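Transcription factor MBP1 (Magnaporthe oryzae, PDB 4UX5) binds DNA through its winged helix-turn-helix (KilA-N) domain, the part present here, and probably activates transcription by RNA polymerase II. Local coordinates at residues 23-28 and 39-44; 16-21 and 29-34. All coordinates share one frame; numbering follows the deposited sequence.

Contact 1. Residues 23-28 and 39-44. With nucleotides of chain D.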
loop_
_atom_site.group_PDB
_atom_site.type_symbol
_atom_site.label_atom_id
_atom_site.label_comp_id
_atom_site.label_asym_id
_atom_site.label_seq_id
_atom_site.Cartn_x
_atom_site.Cartn_y
_atom_site.Cartn_z
ATOM N N SER A 23 -6.151 -1.999 14.645
ATOM C CA SER A 23 -6.794 -2.889 13.681
ATOM C C SER A 23 -6.742 -4.346 14.134
ATOM O O SER A 23 -6.581 -5.255 13.321
ATOM C CB SER A 23 -6.150 -2.746 12.299
ATOM O OG SER A 23 -6.347 -1.444 11.775
ATOM N N GLY A 24 -6.881 -4.559 15.439
ATOM C CA GLY A 24 -6.871 -5.896 15.998
ATOM C C GLY A 24 -5.481 -6.499 16.050
ATOM O O GLY A 24 -5.328 -7.711 16.196
ATOM N N ILE A 25 -4.467 -5.649 15.930
ATOM C CA ILE A 25 -3.083 -6.099 15.986
ATOM C C ILE A 25 -2.374 -5.544 17.216
ATOM O O ILE A 25 -2.040 -4.359 17.272
ATOM C CB ILE A 25 -2.302 -5.692 14.725
ATOM C CG1 ILE A 25 -2.959 -6.292 13.480
ATOM C CG2 ILE A 25 -0.848 -6.133 14.831
ATOM C CD1 ILE A 25 -2.210 -6.005 12.199
ATOM N N PRO A 26 -2.154 -6.407 18.218
ATOM C CA PRO A 26 -1.440 -6.048 19.446
ATOM C C PRO A 26 0.018 -5.694 19.169
ATOM O O PRO A 26 0.715 -6.447 18.489
ATOM C CB PRO A 26 -1.541 -7.319 20.298
ATOM C CG PRO A 26 -2.689 -8.072 19.733
ATOM C CD PRO A 26 -2.661 -7.787 18.267
ATOM N N VAL A 27 0.464 -4.551 19.681
ATOM C CA VAL A 27 1.855 -4.140 19.528
ATOM C C VAL A 27 2.448 -3.663 20.846
ATOM O O VAL A 27 1.722 -3.325 21.782
ATOM C CB VAL A 27 2.015 -3.001 18.493
ATOM C CG1 VAL A 27 1.570 -3.455 17.108
ATOM C CG2 VAL A 27 1.242 -1.766 18.938
ATOM N N TYR A 28 3.775 -3.653 20.913
ATOM C CA TYR A 28 4.480 -2.932 21.961
ATOM C C TYR A 28 4.879 -1.584 21.386
ATOM O O TYR A 28 5.356 -1.507 20.253
ATOM C CB TYR A 28 5.708 -3.700 22.447
ATOM C CG TYR A 28 5.407 -5.085 22.973
ATOM C CD1 TYR A 28 4.602 -5.264 24.090
ATOM C CD2 TYR A 28 5.939 -6.212 22.360
ATOM C CE1 TYR A 28 4.324 -6.528 24.575
ATOM C CE2 TYR A 28 5.669 -7.482 22.840
ATOM C CZ TYR A 28 4.863 -7.633 23.947
ATOM O OH TYR A 28 4.592 -8.893 24.427
ATOM N N MET A 39 6.986 1.082 17.046
ATOM C CA MET A 39 6.094 -0.031 17.347
ATOM C C MET A 39 6.733 -1.381 17.057
ATOM O O MET A 39 7.398 -1.560 16.037
ATOM C CB MET A 39 4.791 0.096 16.554
ATOM C CG MET A 39 3.990 1.346 16.860
ATOM S SD MET A 39 2.375 1.331 16.061
ATOM C CE MET A 39 1.804 2.989 16.430
ATOM N N ARG A 40 6.525 -2.324 17.971
ATOM C CA ARG A 40 6.939 -3.706 17.771
ATOM C C ARG A 40 5.714 -4.608 17.877
ATOM O O ARG A 40 4.975 -4.540 18.858
ATOM C CB ARG A 40 8.001 -4.117 18.797
ATOM C CG ARG A 40 8.692 -5.431 18.468
ATOM C CD ARG A 40 8.834 -6.329 19.690
ATOM N NE ARG A 40 9.895 -5.896 20.594
ATOM C CZ ARG A 40 10.356 -6.627 21.605
ATOM N NH1 ARG A 40 9.852 -7.830 21.840
ATOM N NH2 ARG A 40 11.325 -6.157 22.380
ATOM N N ARG A 41 5.488 -5.440 16.864
ATOM C CA ARG A 41 4.337 -6.340 16.872
ATOM C C ARG A 41 4.485 -7.433 17.924
ATOM O O ARG A 41 5.583 -7.928 18.165
ATOM C CB ARG A 41 4.134 -6.969 15.497
ATOM C CG ARG A 41 3.157 -6.223 14.615
ATOM C CD ARG A 41 2.491 -7.175 13.642
ATOM N NE ARG A 41 3.458 -7.802 12.748
ATOM C CZ ARG A 41 3.726 -7.365 11.523
ATOM N NH1 ARG A 41 3.096 -6.301 11.045
ATOM N NH2 ARG A 41 4.621 -7.996 10.773
ATOM N N ARG A 42 3.376 -7.810 18.548
ATOM C CA ARG A 42 3.415 -8.811 19.607
ATOM C C ARG A 42 3.445 -10.233 19.054
ATOM O O ARG A 42 3.997 -11.137 19.680
ATOM C CB ARG A 42 2.217 -8.643 20.544
ATOM C CG ARG A 42 2.287 -9.508 21.795
ATOM C CD ARG A 42 1.332 -9.005 22.862
ATOM N NE ARG A 42 0.995 -7.599 22.654
ATOM C CZ ARG A 42 0.562 -6.781 23.607
ATOM N NH1 ARG A 42 0.422 -7.219 24.851
ATOM N NH2 ARG A 42 0.276 -5.518 23.317
ATOM N N VAL A 43 2.865 -10.426 17.873
ATOM C CA VAL A 43 2.669 -11.772 17.338
ATOM C C VAL A 43 3.923 -12.345 16.668
ATOM O O VAL A 43 4.100 -13.563 16.622
ATOM C CB VAL A 43 1.490 -11.802 16.332
ATOM C CG1 VAL A 43 1.875 -11.134 15.016
ATOM C CG2 VAL A 43 1.024 -13.231 16.094
ATOM N N ASP A 44 4.801 -11.481 16.165
ATOM C CA ASP A 44 5.996 -11.958 15.474
ATOM C C ASP A 44 7.227 -11.099 15.749
ATOM O O ASP A 44 8.285 -11.316 15.155
ATOM C CB ASP A 44 5.747 -12.026 13.964
ATOM C CG ASP A 44 5.228 -10.718 13.395
ATOM O OD1 ASP A 44 5.187 -9.713 14.137
ATOM O OD2 ASP A 44 4.865 -10.693 12.199
ATOM P P DC D 10 -8.887 0.815 14.377
ATOM O OP1 DC D 10 -7.518 0.906 13.821
ATOM O OP2 DC D 10 -9.167 -0.215 15.397
ATOM O "O5'" DC D 10 -9.316 2.210 15.027
ATOM C "C5'" DC D 10 -8.328 3.130 15.437
ATOM C "C4'" DC D 10 -8.914 4.524 15.546
ATOM O "O4'" DC D 10 -9.359 4.968 14.245
ATOM C "C3'" DC D 10 -10.128 4.642 16.472
ATOM O "O3'" DC D 10 -9.795 5.455 17.583
ATOM C "C2'" DC D 10 -11.223 5.286 15.600
ATOM C "C1'" DC D 10 -10.436 5.844 14.423
ATOM N N1 DC D 10 -11.216 5.909 13.148
ATOM C C2 DC D 10 -11.205 7.087 12.392
ATOM O O2 DC D 10 -10.550 8.054 12.795
ATOM N N3 DC D 10 -11.913 7.133 11.237
ATOM C C4 DC D 10 -12.607 6.069 10.835
ATOM N N4 DC D 10 -13.290 6.164 9.689
ATOM C C5 DC D 10 -12.632 4.859 11.592
ATOM C C6 DC D 10 -11.930 4.824 12.731
ATOM P P DT D 9 -9.060 -1.424 7.785
ATOM O OP1 DT D 9 -8.624 -2.789 7.412
ATOM O OP2 DT D 9 -10.491 -1.053 7.711
ATOM O "O5'" DT D 9 -8.551 -1.093 9.266
ATOM C "C5'" DT D 9 -9.468 -0.622 10.242
ATOM C "C4'" DT D 9 -8.884 0.547 11.013
ATOM O "O4'" DT D 9 -8.443 1.561 10.087
ATOM C "C3'" DT D 9 -9.865 1.260 11.922
ATOM O "O3'" DT D 9 -9.961 0.581 13.199
ATOM C "C2'" DT D 9 -9.267 2.663 12.031
ATOM C "C1'" DT D 9 -8.540 2.836 10.692
ATOM N N1 DT D 9 -9.234 3.764 9.745
ATOM C C2 DT D 9 -8.900 5.104 9.742
ATOM O O2 DT D 9 -8.063 5.584 10.484
ATOM N N3 DT D 9 -9.590 5.868 8.834
ATOM C C4 DT D 9 -10.558 5.435 7.946
ATOM O O4 DT D 9 -11.123 6.195 7.168
ATOM C C5 DT D 9 -10.850 4.026 8.007
ATOM C C6 DT D 9 -10.189 3.260 8.884
HETATM O O HOH W 1 0.688 -8.655 16.969
#
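Backbone hydrogen bonds join the two strands of this antiparallel hairpin. Y28 and R40 are a hydrogen-bonded pair, Y28 N to R40 O at 2.5 Å and R40 N to Y28 O at 2.7 Å, while V27 faces R41 as a non-hydrogen-bonded pair. Past the strand end R42 N reaches P26 O at 3.0 Å, from above the carbonyl plane; a water that accepts from V43 N gives the same oxygen a second bond.

R42 stacks on Y28: with CG anti to the backbone N (chi1 -171°) and a bend at chi3, its guanidinium lies flat but off-centre on the ring, planes 27° apart, Y28 CE1 over the guanidinium centre. R42 NH2 adds a weak bond to V27 O; buried R42 NE, 3.5 Å from P26 CB, has no polar partner. R40 meets the ring at its edge, R40 CD 3.9 Å from Y28 CD2, and sends NH2 on to the carbonyls of I112 and F115.

On the V27 and R41 face, R41 CD packs 3.7 Å from I25 CG2. The R41 guanidinium grips D44 side-on through syn lone pairs, NE to OD1 at 2.9 Å, and NH2 also pairs with E77. At the turn, S23 N weakly bonds a phosphate oxygen of DC10 of chain D. R42 thus packs by its flat face, while R40 and R41 tie the hairpin to other parts of the domain.

Contact 2. Residues 16-21 and 29-34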
loop_
_atom_site.group_PDB
_atom_site.type_symbol
_atom_site.label_atom_id
_atom_site.label_comp_id
_atom_site.label_asym_id
_atom_site.label_seq_id
_atom_site.Cartn_x
_atom_site.Cartn_y
_atom_site.Cartn_z
ATOM N N GLY A 16 8.735 5.323 27.863
ATOM C CA GLY A 16 8.702 3.918 28.224
ATOM C C GLY A 16 7.908 3.044 27.273
ATOM O O GLY A 16 7.453 3.496 26.221
ATOM N N ILE A 17 7.741 1.781 27.652
ATOM C CA ILE A 17 7.043 0.809 26.822
ATOM C C ILE A 17 5.559 0.743 27.164
ATOM O O ILE A 17 5.182 0.660 28.333
ATOM C CB ILE A 17 7.656 -0.598 26.975
ATOM C CG1 ILE A 17 9.158 -0.564 26.679
ATOM C CG2 ILE A 17 6.949 -1.597 26.069
ATOM C CD1 ILE A 17 9.488 -0.180 25.259
ATOM N N TYR A 18 4.720 0.780 26.136
ATOM C CA TYR A 18 3.282 0.659 26.318
ATOM C C TYR A 18 2.720 -0.442 25.417
ATOM O O TYR A 18 3.410 -0.933 24.524
ATOM C CB TYR A 18 2.591 1.991 26.032
ATOM C CG TYR A 18 3.032 3.135 26.925
ATOM C CD1 TYR A 18 4.123 3.926 26.587
ATOM C CD2 TYR A 18 2.350 3.431 28.098
ATOM C CE1 TYR A 18 4.527 4.973 27.395
ATOM C CE2 TYR A 18 2.747 4.478 28.912
ATOM C CZ TYR A 18 3.835 5.245 28.555
ATOM O OH TYR A 18 4.236 6.287 29.361
ATOM N N SER A 19 1.471 -0.834 25.654
ATOM C CA SER A 19 0.855 -1.909 24.877
ATOM C C SER A 19 -0.468 -1.477 24.250
ATOM O O SER A 19 -1.467 -1.298 24.947
ATOM C CB SER A 19 0.633 -3.141 25.754
ATOM O OG SER A 19 -0.441 -2.929 26.652
ATOM N N ALA A 20 -0.473 -1.330 22.929
ATOM C CA ALA A 20 -1.654 -0.857 22.215
ATOM C C ALA A 20 -2.183 -1.892 21.231
ATOM O O ALA A 20 -1.552 -2.920 20.990
ATOM C CB ALA A 20 -1.341 0.438 21.487
ATOM N N THR A 21 -3.347 -1.606 20.659
ATOM C CA THR A 21 -3.942 -2.480 19.656
ATOM C C THR A 21 -4.497 -1.667 18.494
ATOM O O THR A 21 -5.388 -0.839 18.673
ATOM C CB THR A 21 -5.066 -3.346 20.256
ATOM O OG1 THR A 21 -4.511 -4.251 21.219
ATOM C CG2 THR A 21 -5.767 -4.144 19.164
ATOM N N GLU A 29 4.671 -0.519 22.150
ATOM C CA GLU A 29 4.991 0.816 21.665
ATOM C C GLU A 29 5.898 1.569 22.629
ATOM O O GLU A 29 5.535 1.817 23.778
ATOM C CB GLU A 29 3.711 1.617 21.418
ATOM C CG GLU A 29 3.953 3.010 20.856
ATOM C CD GLU A 29 2.669 3.704 20.441
ATOM O OE1 GLU A 29 1.617 3.033 20.389
ATOM O OE2 GLU A 29 2.712 4.922 20.167
ATOM N N TYR A 30 7.085 1.923 22.150
ATOM C CA TYR A 30 8.023 2.729 22.921
ATOM C C TYR A 30 7.815 4.201 22.608
ATOM O O TYR A 30 7.999 4.630 21.470
ATOM C CB TYR A 30 9.467 2.321 22.619
ATOM C CG TYR A 30 10.509 3.175 23.313
ATOM C CD1 TYR A 30 10.501 3.327 24.694
ATOM C CD2 TYR A 30 11.506 3.816 22.589
ATOM C CE1 TYR A 30 11.454 4.101 25.333
ATOM C CE2 TYR A 30 12.465 4.591 23.223
ATOM C CZ TYR A 30 12.432 4.729 24.591
ATOM O OH TYR A 30 13.379 5.498 25.226
ATOM N N GLN A 31 7.424 4.975 23.615
ATOM C CA GLN A 31 7.187 6.399 23.419
ATOM C C GLN A 31 8.298 7.237 24.040
ATOM O O GLN A 31 8.846 6.888 25.083
ATOM C CB GLN A 31 5.826 6.797 23.993
ATOM C CG GLN A 31 4.661 6.127 23.281
ATOM C CD GLN A 31 3.313 6.657 23.730
ATOM O OE1 GLN A 31 3.213 7.368 24.729
ATOM N NE2 GLN A 31 2.266 6.311 22.987
ATOM N N PHE A 32 8.623 8.341 23.377
ATOM C CA PHE A 32 9.726 9.209 23.769
ATOM C C PHE A 32 9.625 10.491 22.959
ATOM O O PHE A 32 9.309 10.444 21.775
ATOM C CB PHE A 32 11.074 8.524 23.535
ATOM C CG PHE A 32 11.325 8.148 22.098
ATOM C CD1 PHE A 32 10.709 7.039 21.537
ATOM C CD2 PHE A 32 12.175 8.906 21.308
ATOM C CE1 PHE A 32 10.937 6.692 20.218
ATOM C CE2 PHE A 32 12.408 8.563 19.989
ATOM C CZ PHE A 32 11.787 7.456 19.443
ATOM N N GLY A 33 9.870 11.639 23.580
ATOM C CA GLY A 33 9.743 12.882 22.840
ATOM C C GLY A 33 8.850 14.021 23.321
ATOM O O GLY A 33 9.305 15.166 23.303
ATOM N N LEU A 34 7.603 13.772 23.737
ATOM C CA LEU A 34 7.013 12.448 23.942
ATOM C C LEU A 34 6.059 12.040 22.812
ATOM O O LEU A 34 5.191 11.185 22.993
ATOM C CB LEU A 34 6.287 12.426 25.295
ATOM C CG LEU A 34 5.856 11.112 25.955
ATOM C CD1 LEU A 34 6.951 10.072 25.858
ATOM C CD2 LEU A 34 5.481 11.355 27.410
#
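Strands 16-21 and 29-32 run antiparallel as the first hairpin of a three-stranded sheet, with 16-22 at its edge, and the backbone is gripped most tightly at Y18 and E29. This hydrogen-bonded pair is closed by two short bonds, Y18 N to E29 O and E29 N to Y18 O, each 2.7 Å and each with its donor above the acceptor's carbonyl plane. The next hydrogen-bonded pair, G16 with Q31, is less even: Q31 N meets G16 O in the carbonyl plane at 3.0 Å, whereas the return bond from G16 N to Q31 O is weak.

Between them I17 and Y30 form the non-hydrogen-bonded pair, whose side chains turn to the inner face. I17 CD1 touches Y30 CB at 3.6 Å, the two side chains crossing at about a right angle. Y30 CG stands anti to the backbone N (chi1 176°), which carries the ring along the end of the neighbouring strand, CD1 3.4 Å from G16 O. Both residues rest on P111 and I112 of helix 110-114.

On the other face the loose, solvent side is at Y18 and Q31. Y18 is exposed; its ring crosses the Q31 side chain, amide and ring planes 45° apart, with Y18 CE1 3.8 Å from Q31 OE1. E29, on the same face, is buried against H37 and M39. Q31 NE2 donates a hydrogen bond to E29 OE2 (3.2 Å), from above the carboxylate plane, while E29 OE1 bonds to Y22 OH and lies near A20 CB.

Both E29 oxygens therefore have neutral donors, which should steady a charged carboxylate on the polar face, while the I17 and Y30 face packs on helix 110-114 through apolar contacts.

Overall arrangement
Contacts 1 and 2 share strand 25-32, the central strand of the three-stranded sheet, flanked on its two edges by 36-41 and 16-22. A probable V27 N to A20 O bond and packing of R42 against S19 connect the two. Contact 1 is the buried one, rich in arginines: the R42 stack stays within it, an R41 salt bridge reaches E77, R40 hydrogen bonds reach the I112 and F115 carbonyls, and its S23 turn meets the DNA backbone. Contact 2 lies nearer the surface on the edge strand, with one apolar face against helix 110-114 and one polar face of neutral donors around a carboxylate. Y28 and Y30 bring both contacts to the region of I112 and F115.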